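Local coordinates for UPF0303 protein YBR137W (Saccharomyces cerevisiae, PDB 4CLC) that is of uncharacterised function, a cytoplasmic member of the UPF0303 family related in sequence to the haem-degrading protein HbpS, at residues D62-R73 with D85-L96. Sequence-based numbering, arbitrary orientation.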
ATOM      1  N   ASP D  62     -25.872 -12.237  -9.621  1.00 38.66           N
ATOM      2  CA  ASP D  62     -25.278 -11.046 -10.212  1.00 38.66           C
ATOM      3  C   ASP D  62     -25.236 -11.074 -11.755  1.00 44.39           C
ATOM      4  O   ASP D  62     -25.049 -12.122 -12.378  1.00 44.82           O
ATOM      5  CB  ASP D  62     -23.862 -10.838  -9.656  1.00 38.66           C
ATOM      6  CG  ASP D  62     -23.251  -9.492 -10.073  1.00 42.72           C
ATOM      7  OD1 ASP D  62     -22.602  -9.429 -11.141  1.00 38.66           O
ATOM      8  OD2 ASP D  62     -23.412  -8.499  -9.315  1.00 40.31           O
ATOM      9  N   ILE D  63     -25.416  -9.919 -12.380  1.00 38.66           N
ATOM     10  CA  ILE D  63     -25.070  -9.793 -13.788  1.00 41.78           C
ATOM     11  C   ILE D  63     -24.223  -8.544 -13.922  1.00 41.59           C
ATOM     12  O   ILE D  63     -24.686  -7.451 -13.606  1.00 43.20           O
ATOM     13  CB  ILE D  63     -26.308  -9.707 -14.709  1.00 41.01           C
ATOM     14  CG1 ILE D  63     -27.167 -10.960 -14.553  1.00 39.86           C
ATOM     15  CG2 ILE D  63     -25.892  -9.518 -16.169  1.00 38.66           C
ATOM     16  CD1 ILE D  63     -28.443 -10.917 -15.354  1.00 38.66           C
ATOM     17  N   SER D  64     -22.976  -8.707 -14.359  1.00 38.66           N
ATOM     18  CA  SER D  64     -22.075  -7.584 -14.501  1.00 38.66           C
ATOM     19  C   SER D  64     -21.406  -7.614 -15.859  1.00 38.66           C
ATOM     20  O   SER D  64     -21.352  -8.643 -16.515  1.00 43.20           O
ATOM     21  CB  SER D  64     -21.023  -7.590 -13.395  1.00 38.66           C
ATOM     22  OG  SER D  64     -21.605  -7.402 -12.115  1.00 38.66           O
ATOM     23  N   LEU D  65     -20.905  -6.473 -16.297  1.00 38.90           N
ATOM     24  CA  LEU D  65     -20.140  -6.427 -17.520  1.00 38.66           C
ATOM     25  C   LEU D  65     -18.728  -6.819 -17.169  1.00 38.66           C
ATOM     26  O   LEU D  65     -18.379  -6.840 -15.991  1.00 38.66           O
ATOM     27  CB  LEU D  65     -20.200  -5.041 -18.140  1.00 38.66           C
ATOM     28  CG  LEU D  65     -21.561  -4.552 -18.593  1.00 38.66           C
ATOM     29  CD1 LEU D  65     -21.413  -3.215 -19.279  1.00 38.66           C
ATOM     30  CD2 LEU D  65     -22.168  -5.572 -19.522  1.00 44.28           C
ATOM     31  N   PRO D  66     -17.906  -7.153 -18.179  1.00 38.83           N
ATOM     32  CA  PRO D  66     -16.518  -7.520 -17.902  1.00 38.66           C
ATOM     33  C   PRO D  66     -15.725  -6.395 -17.276  1.00 43.31           C
ATOM     34  O   PRO D  66     -14.694  -6.660 -16.665  1.00 47.55           O
ATOM     35  CB  PRO D  66     -15.957  -7.864 -19.282  1.00 38.66           C
ATOM     36  CG  PRO D  66     -16.951  -7.366 -20.251  1.00 40.07           C
ATOM     37  CD  PRO D  66     -18.258  -7.391 -19.587  1.00 38.66           C
ATOM     38  N   ASN D  67     -16.197  -5.161 -17.430  1.00 39.67           N
ATOM     39  CA  ASN D  67     -15.510  -4.014 -16.876  1.00 38.66           C
ATOM     40  C   ASN D  67     -15.874  -3.772 -15.405  1.00 38.97           C
ATOM     41  O   ASN D  67     -15.279  -2.925 -14.746  1.00 46.15           O
ATOM     42  CB  ASN D  67     -15.811  -2.780 -17.723  1.00 40.66           C
ATOM     43  CG  ASN D  67     -17.119  -2.124 -17.349  1.00 46.87           C
ATOM     44  OD1 ASN D  67     -18.052  -2.776 -16.871  1.00 45.71           O
ATOM     45  ND2 ASN D  67     -17.188  -0.816 -17.539  1.00 48.06           N
ATOM     46  N   GLY D  68     -16.845  -4.526 -14.894  1.00 40.50           N
ATOM     47  CA  GLY D  68     -17.208  -4.496 -13.484  1.00 38.66           C
ATOM     48  C   GLY D  68     -18.551  -3.849 -13.196  1.00 41.80           C
ATOM     49  O   GLY D  68     -19.092  -3.970 -12.094  1.00 38.66           O
ATOM     50  N   HIS D  69     -19.084  -3.159 -14.205  1.00 43.52           N
ATOM     51  CA  HIS D  69     -20.371  -2.478 -14.094  1.00 42.15           C
ATOM     52  C   HIS D  69     -21.511  -3.468 -13.788  1.00 38.66           C
ATOM     53  O   HIS D  69     -21.788  -4.380 -14.562  1.00 38.66           O
ATOM     54  CB  HIS D  69     -20.661  -1.693 -15.391  1.00 38.66           C
ATOM     55  CG  HIS D  69     -21.994  -1.008 -15.395  1.00 38.66           C
ATOM     56  ND1 HIS D  69     -22.569  -0.485 -14.256  1.00 43.14           N
ATOM     57  CD2 HIS D  69     -22.873  -0.774 -16.402  1.00 38.66           C
ATOM     58  CE1 HIS D  69     -23.741   0.043 -14.557  1.00 42.28           C
ATOM     59  NE2 HIS D  69     -23.949  -0.112 -15.853  1.00 40.79           N
ATOM     60  N   CYS D  70     -22.207  -3.241 -12.680  1.00 38.66           N
ATOM     61  CA  CYS D  70     -23.269  -4.138 -12.263  1.00 38.66           C
ATOM     62  C   CYS D  70     -24.594  -3.727 -12.893  1.00 38.66           C
ATOM     63  O   CYS D  70     -25.039  -2.609 -12.700  1.00 40.42           O
ATOM     64  CB  CYS D  70     -23.372  -4.149 -10.745  1.00 38.66           C
ATOM     65  SG  CYS D  70     -24.613  -5.251 -10.087  1.00 47.40           S
ATOM     66  N   LEU D  71     -25.172  -4.594 -13.715  1.00 38.66           N
ATOM     67  CA  LEU D  71     -26.499  -4.366 -14.271  1.00 38.66           C
ATOM     68  C   LEU D  71     -27.616  -4.840 -13.330  1.00 40.93           C
ATOM     69  O   LEU D  71     -28.686  -4.233 -13.257  1.00 38.66           O
ATOM     70  CB  LEU D  71     -26.616  -5.042 -15.631  1.00 38.66           C
ATOM     71  CG  LEU D  71     -25.474  -4.688 -16.585  1.00 42.30           C
ATOM     72  CD1 LEU D  71     -25.584  -5.427 -17.898  1.00 45.28           C
ATOM     73  CD2 LEU D  71     -25.416  -3.202 -16.849  1.00 43.83           C
ATOM     74  N   PHE D  72     -27.360  -5.945 -12.629  1.00 42.88           N
ATOM     75  CA  PHE D  72     -28.383  -6.636 -11.840  1.00 38.66           C
ATOM     76  C   PHE D  72     -27.832  -7.280 -10.610  1.00 39.62           C
ATOM     77  O   PHE D  72     -26.792  -7.910 -10.656  1.00 44.00           O
ATOM     78  CB  PHE D  72     -29.074  -7.735 -12.657  1.00 41.91           C
ATOM     79  CG  PHE D  72     -30.229  -8.373 -11.942  1.00 38.66           C
ATOM     80  CD1 PHE D  72     -31.488  -7.825 -12.017  1.00 38.66           C
ATOM     81  CD2 PHE D  72     -30.052  -9.513 -11.182  1.00 44.20           C
ATOM     82  CE1 PHE D  72     -32.555  -8.399 -11.348  1.00 38.66           C
ATOM     83  CE2 PHE D  72     -31.117 -10.099 -10.514  1.00 39.32           C
ATOM     84  CZ  PHE D  72     -32.369  -9.533 -10.598  1.00 41.55           C
ATOM     85  N   ARG D  73     -28.556  -7.166  -9.512  1.00 39.94           N
ATOM     86  CA  ARG D  73     -28.211  -7.921  -8.323  1.00 39.77           C
ATOM     87  C   ARG D  73     -29.473  -8.178  -7.515  1.00 38.75           C
ATOM     88  O   ARG D  73     -30.359  -7.325  -7.459  1.00 42.87           O
ATOM     89  CB  ARG D  73     -27.167  -7.178  -7.493  1.00 38.66           C
ATOM     90  CG  ARG D  73     -26.785  -7.891  -6.227  1.00 38.66           C
ATOM     91  CD  ARG D  73     -25.881  -9.078  -6.512  1.00 43.18           C
ATOM     92  NE  ARG D  73     -24.584  -8.674  -7.064  1.00 41.86           N
ATOM     93  CZ  ARG D  73     -23.571  -8.231  -6.328  1.00 38.66           C
ATOM     94  NH1 ARG D  73     -23.701  -8.120  -5.012  1.00 38.66           N
ATOM     95  NH2 ARG D  73     -22.432  -7.896  -6.916  1.00 38.68           N
ATOM     96  N   ASP D  85     -21.288 -11.514  -1.345  1.00 46.36           N
ATOM     97  CA  ASP D  85     -20.732 -10.507  -2.241  1.00 46.21           C
ATOM     98  C   ASP D  85     -19.277 -10.828  -2.570  1.00 43.64           C
ATOM     99  O   ASP D  85     -18.862 -10.754  -3.734  1.00 43.30           O
ATOM    100  CB  ASP D  85     -20.856  -9.112  -1.628  1.00 38.66           C
ATOM    101  CG  ASP D  85     -22.291  -8.640  -1.532  1.00 40.53           C
ATOM    102  OD1 ASP D  85     -23.151  -9.073  -2.335  1.00 54.51           O
ATOM    103  OD2 ASP D  85     -22.579  -7.839  -0.634  1.00 42.45           O
ATOM    104  N   PHE D  86     -18.512 -11.188  -1.547  1.00 39.59           N
ATOM    105  CA  PHE D  86     -17.152 -11.644  -1.755  1.00 40.63           C
ATOM    106  C   PHE D  86     -17.110 -12.824  -2.738  1.00 43.61           C
ATOM    107  O   PHE D  86     -16.331 -12.815  -3.694  1.00 38.66           O
ATOM    108  CB  PHE D  86     -16.523 -12.031  -0.425  1.00 39.74           C
ATOM    109  CG  PHE D  86     -16.143 -10.865   0.423  1.00 42.03           C
ATOM    110  CD1 PHE D  86     -14.912 -10.236   0.247  1.00 38.66           C
ATOM    111  CD2 PHE D  86     -17.011 -10.384   1.402  1.00 42.68           C
ATOM    112  CE1 PHE D  86     -14.543  -9.149   1.017  1.00 38.66           C
ATOM    113  CE2 PHE D  86     -16.651  -9.295   2.191  1.00 39.92           C
ATOM    114  CZ  PHE D  86     -15.402  -8.678   1.988  1.00 39.60           C
ATOM    115  N   TRP D  87     -17.971 -13.821  -2.509  1.00 40.04           N
ATOM    116  CA  TRP D  87     -17.997 -15.003  -3.366  1.00 38.90           C
ATOM    117  C   TRP D  87     -18.354 -14.603  -4.775  1.00 42.43           C
ATOM    118  O   TRP D  87     -17.730 -15.067  -5.735  1.00 43.38           O
ATOM    119  CB  TRP D  87     -18.975 -16.073  -2.843  1.00 44.80           C
ATOM    120  CG  TRP D  87     -18.320 -16.989  -1.842  1.00 41.64           C
ATOM    121  CD1 TRP D  87     -18.388 -16.909  -0.478  1.00 39.86           C
ATOM    122  CD2 TRP D  87     -17.460 -18.081  -2.132  1.00 38.66           C
ATOM    123  NE1 TRP D  87     -17.620 -17.883   0.097  1.00 45.62           N
ATOM    124  CE2 TRP D  87     -17.038 -18.627  -0.905  1.00 43.92           C
ATOM    125  CE3 TRP D  87     -17.000 -18.662  -3.316  1.00 39.47           C
ATOM    126  CZ2 TRP D  87     -16.188 -19.727  -0.824  1.00 43.20           C
ATOM    127  CZ3 TRP D  87     -16.153 -19.752  -3.237  1.00 38.71           C
ATOM    128  CH2 TRP D  87     -15.756 -20.272  -2.002  1.00 40.33           C
ATOM    129  N   ILE D  88     -19.333 -13.715  -4.904  1.00 41.19           N
ATOM    130  CA  ILE D  88     -19.724 -13.241  -6.218  1.00 42.93           C
ATOM    131  C   ILE D  88     -18.559 -12.541  -6.915  1.00 41.67           C
ATOM    132  O   ILE D  88     -18.315 -12.781  -8.091  1.00 38.66           O
ATOM    133  CB  ILE D  88     -20.937 -12.307  -6.137  1.00 45.34           C
ATOM    134  CG1 ILE D  88     -22.191 -13.140  -5.887  1.00 43.60           C
ATOM    135  CG2 ILE D  88     -21.104 -11.506  -7.440  1.00 39.26           C
ATOM    136  CD1 ILE D  88     -23.443 -12.346  -5.957  1.00 47.83           C
ATOM    137  N   GLN D  89     -17.826 -11.707  -6.178  1.00 41.45           N
ATOM    138  CA  GLN D  89     -16.712 -10.975  -6.766  1.00 41.50           C
ATOM    139  C   GLN D  89     -15.590 -11.912  -7.134  1.00 42.76           C
ATOM    140  O   GLN D  89     -15.045 -11.849  -8.235  1.00 38.66           O
ATOM    141  CB  GLN D  89     -16.200  -9.902  -5.816  1.00 40.69           C
ATOM    142  CG  GLN D  89     -15.841  -8.610  -6.535  1.00 50.13           C
ATOM    143  CD  GLN D  89     -17.045  -7.961  -7.252  1.00 67.63           C
ATOM    144  OE1 GLN D  89     -18.206  -8.377  -7.086  1.00 53.33           O
ATOM    145  NE2 GLN D  89     -16.765  -6.923  -8.043  1.00 71.60           N
ATOM    146  N   ARG D  90     -15.276 -12.812  -6.211  1.00 40.76           N
ATOM    147  CA  ARG D  90     -14.228 -13.788  -6.433  1.00 38.98           C
ATOM    148  C   ARG D  90     -14.543 -14.782  -7.570  1.00 44.09           C
ATOM    149  O   ARG D  90     -13.646 -15.125  -8.358  1.00 42.34           O
ATOM    150  CB  ARG D  90     -13.942 -14.511  -5.131  1.00 38.66           C
ATOM    151  CG  ARG D  90     -13.479 -13.588  -4.044  1.00 38.66           C
ATOM    152  CD  ARG D  90     -13.168 -14.318  -2.777  1.00 42.73           C
ATOM    153  NE  ARG D  90     -12.212 -15.397  -3.015  1.00 51.87           N
ATOM    154  CZ  ARG D  90     -12.491 -16.691  -2.879  1.00 50.54           C
ATOM    155  NH1 ARG D  90     -13.692 -17.088  -2.481  1.00 47.92           N
ATOM    156  NH2 ARG D  90     -11.560 -17.589  -3.136  1.00 56.06           N
ATOM    157  N   LYS D  91     -15.791 -15.232  -7.691  1.00 38.66           N
ATOM    158  CA  LYS D  91     -16.106 -16.143  -8.787  1.00 39.84           C
ATOM    159  C   LYS D  91     -16.020 -15.421 -10.126  1.00 43.14           C
ATOM    160  O   LYS D  91     -15.365 -15.895 -11.062  1.00 40.80           O
ATOM    161  CB  LYS D  91     -17.491 -16.760  -8.620  1.00 40.41           C
ATOM    162  CG  LYS D  91     -17.628 -17.679  -7.432  1.00 40.61           C
ATOM    163  CD  LYS D  91     -18.940 -18.427  -7.472  1.00 40.19           C
ATOM    164  CE  LYS D  91     -19.252 -19.083  -6.135  1.00 40.00           C
ATOM    165  NZ  LYS D  91     -20.591 -19.758  -6.172  1.00 47.60           N
ATOM    166  N   LYS D  92     -16.690 -14.271 -10.193  1.00 42.65           N
ATOM    167  CA  LYS D  92     -16.756 -13.426 -11.384  1.00 38.66           C
ATOM    168  C   LYS D  92     -15.363 -13.096 -11.870  1.00 40.15           C
ATOM    169  O   LYS D  92     -15.080 -13.153 -13.065  1.00 41.44           O
ATOM    170  CB  LYS D  92     -17.533 -12.135 -11.080  1.00 38.66           C
ATOM    171  CG  LYS D  92     -17.667 -11.194 -12.250  1.00 38.66           C
ATOM    172  CD  LYS D  92     -18.482  -9.960 -11.927  1.00 38.66           C
ATOM    173  CE  LYS D  92     -17.915  -9.190 -10.781  1.00 38.88           C
ATOM    174  NZ  LYS D  92     -18.939  -9.096  -9.711  1.00 42.38           N
ATOM    175  N   LYS D  93     -14.489 -12.764 -10.928  1.00 38.66           N
ATOM    176  CA  LYS D  93     -13.142 -12.371 -11.271  1.00 38.66           C
ATOM    177  C   LYS D  93     -12.436 -13.507 -12.008  1.00 45.05           C
ATOM    178  O   LYS D  93     -11.912 -13.306 -13.115  1.00 43.90           O
ATOM    179  CB  LYS D  93     -12.354 -11.942 -10.024  1.00 38.66           C
ATOM    180  CG  LYS D  93     -11.101 -11.173 -10.405  1.00 42.64           C
ATOM    181  CD  LYS D  93     -10.408 -10.497  -9.246  1.00 48.14           C
ATOM    182  CE  LYS D  93      -9.274  -9.597  -9.754  1.00 39.87           C
ATOM    183  NZ  LYS D  93      -8.906  -8.502  -8.799  1.00 38.66           N
ATOM    184  N   THR D  94     -12.442 -14.700 -11.410  1.00 45.45           N
ATOM    185  CA  THR D  94     -11.873 -15.877 -12.055  1.00 40.00           C
ATOM    186  C   THR D  94     -12.457 -16.070 -13.452  1.00 40.71           C
ATOM    187  O   THR D  94     -11.715 -16.104 -14.431  1.00 42.97           O
ATOM    188  CB  THR D  94     -12.122 -17.156 -11.250  1.00 43.95           C
ATOM    189  OG1 THR D  94     -11.480 -17.083  -9.968  1.00 41.40           O
ATOM    190  CG2 THR D  94     -11.597 -18.328 -12.009  1.00 39.60           C
ATOM    191  N   ALA D  95     -13.782 -16.155 -13.549  1.00 38.66           N
ATOM    192  CA  ALA D  95     -14.445 -16.368 -14.837  1.00 38.66           C
ATOM    193  C   ALA D  95     -14.064 -15.373 -15.933  1.00 39.27           C
ATOM    194  O   ALA D  95     -13.787 -15.794 -17.052  1.00 41.93           O
ATOM    195  CB  ALA D  95     -15.935 -16.358 -14.655  1.00 42.91           C
ATOM    196  N   LEU D  96     -14.052 -14.070 -15.634  1.00 40.56           N
ATOM    197  CA  LEU D  96     -13.776 -13.058 -16.666  1.00 38.86           C
ATOM    198  C   LEU D  96     -12.321 -13.090 -17.106  1.00 38.89           C
ATOM    199  O   LEU D  96     -11.986 -12.797 -18.264  1.00 38.66           O
ATOM    200  CB  LEU D  96     -14.144 -11.656 -16.173  1.00 38.66           C
ATOM    201  CG  LEU D  96     -15.638 -11.306 -16.135  1.00 44.48           C
ATOM    202  CD1 LEU D  96     -15.901 -10.124 -15.199  1.00 40.73           C
ATOM    203  CD2 LEU D  96     -16.198 -11.047 -17.532  1.00 38.66           C
TER
HETATM  204  O   HOH W   1     -20.525  -6.505  -9.606  1.00 45.27           O
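Arg73 reaches from its strand to the helix and puts NH1 2.9 Å from Asp85 OD1, a salt bridge in which this oxygen meets the guanidinium at its edge, near the plane, while the two flat groups are turned 45° apart. On the strand side the same guanidinium grips Asp62 side-on: NE and NH2 share OD2, which lies in the guanidinium plane, through bent bonds, NE taking its anti lone pair and NH2 coming from above the carboxylate. Bends at chi2 (75°) and chi3 (65°) fold the arginine chain back into this position. Ile88 lies over one guanidinium face, its CD1 3.9 Å above the plane and offset toward the rim, while its CG2 packs 3.6 Å from Asp62 CB. The contact sets helix 84-98 against the antiparallel hairpin of strands 60-64 and 70-75, at one edge of the chain's mixed sheet in this HbpS-like, GAF-clan domain; helix 36-53 covers the other face through Ile63 and Phe72. One helix turn beyond Ile88, Lys92 starts out extended, CG anti to the backbone N, which lays CD 3.8 Å from Ser64 CB; bends at chi3 and chi4 then bring NZ round to a long ion pair (3.9 Å) with Asp62 OD1. A water accepts from Lys92 NZ and donates to Ser64 OG, and Gln89 OE1 takes another bond from the ammonium, the donor standing well above the amide plane. Ser64 OG in turn donates to Asp62 OD1, so both carboxylate oxygens are engaged. Where the hairpin turns, as a type I turn from Leu65 to Gly68, Leu96 CD2 sits 3.6 Å from Pro66 CB, and Leu96 also touches Leu133 of strand 131-136.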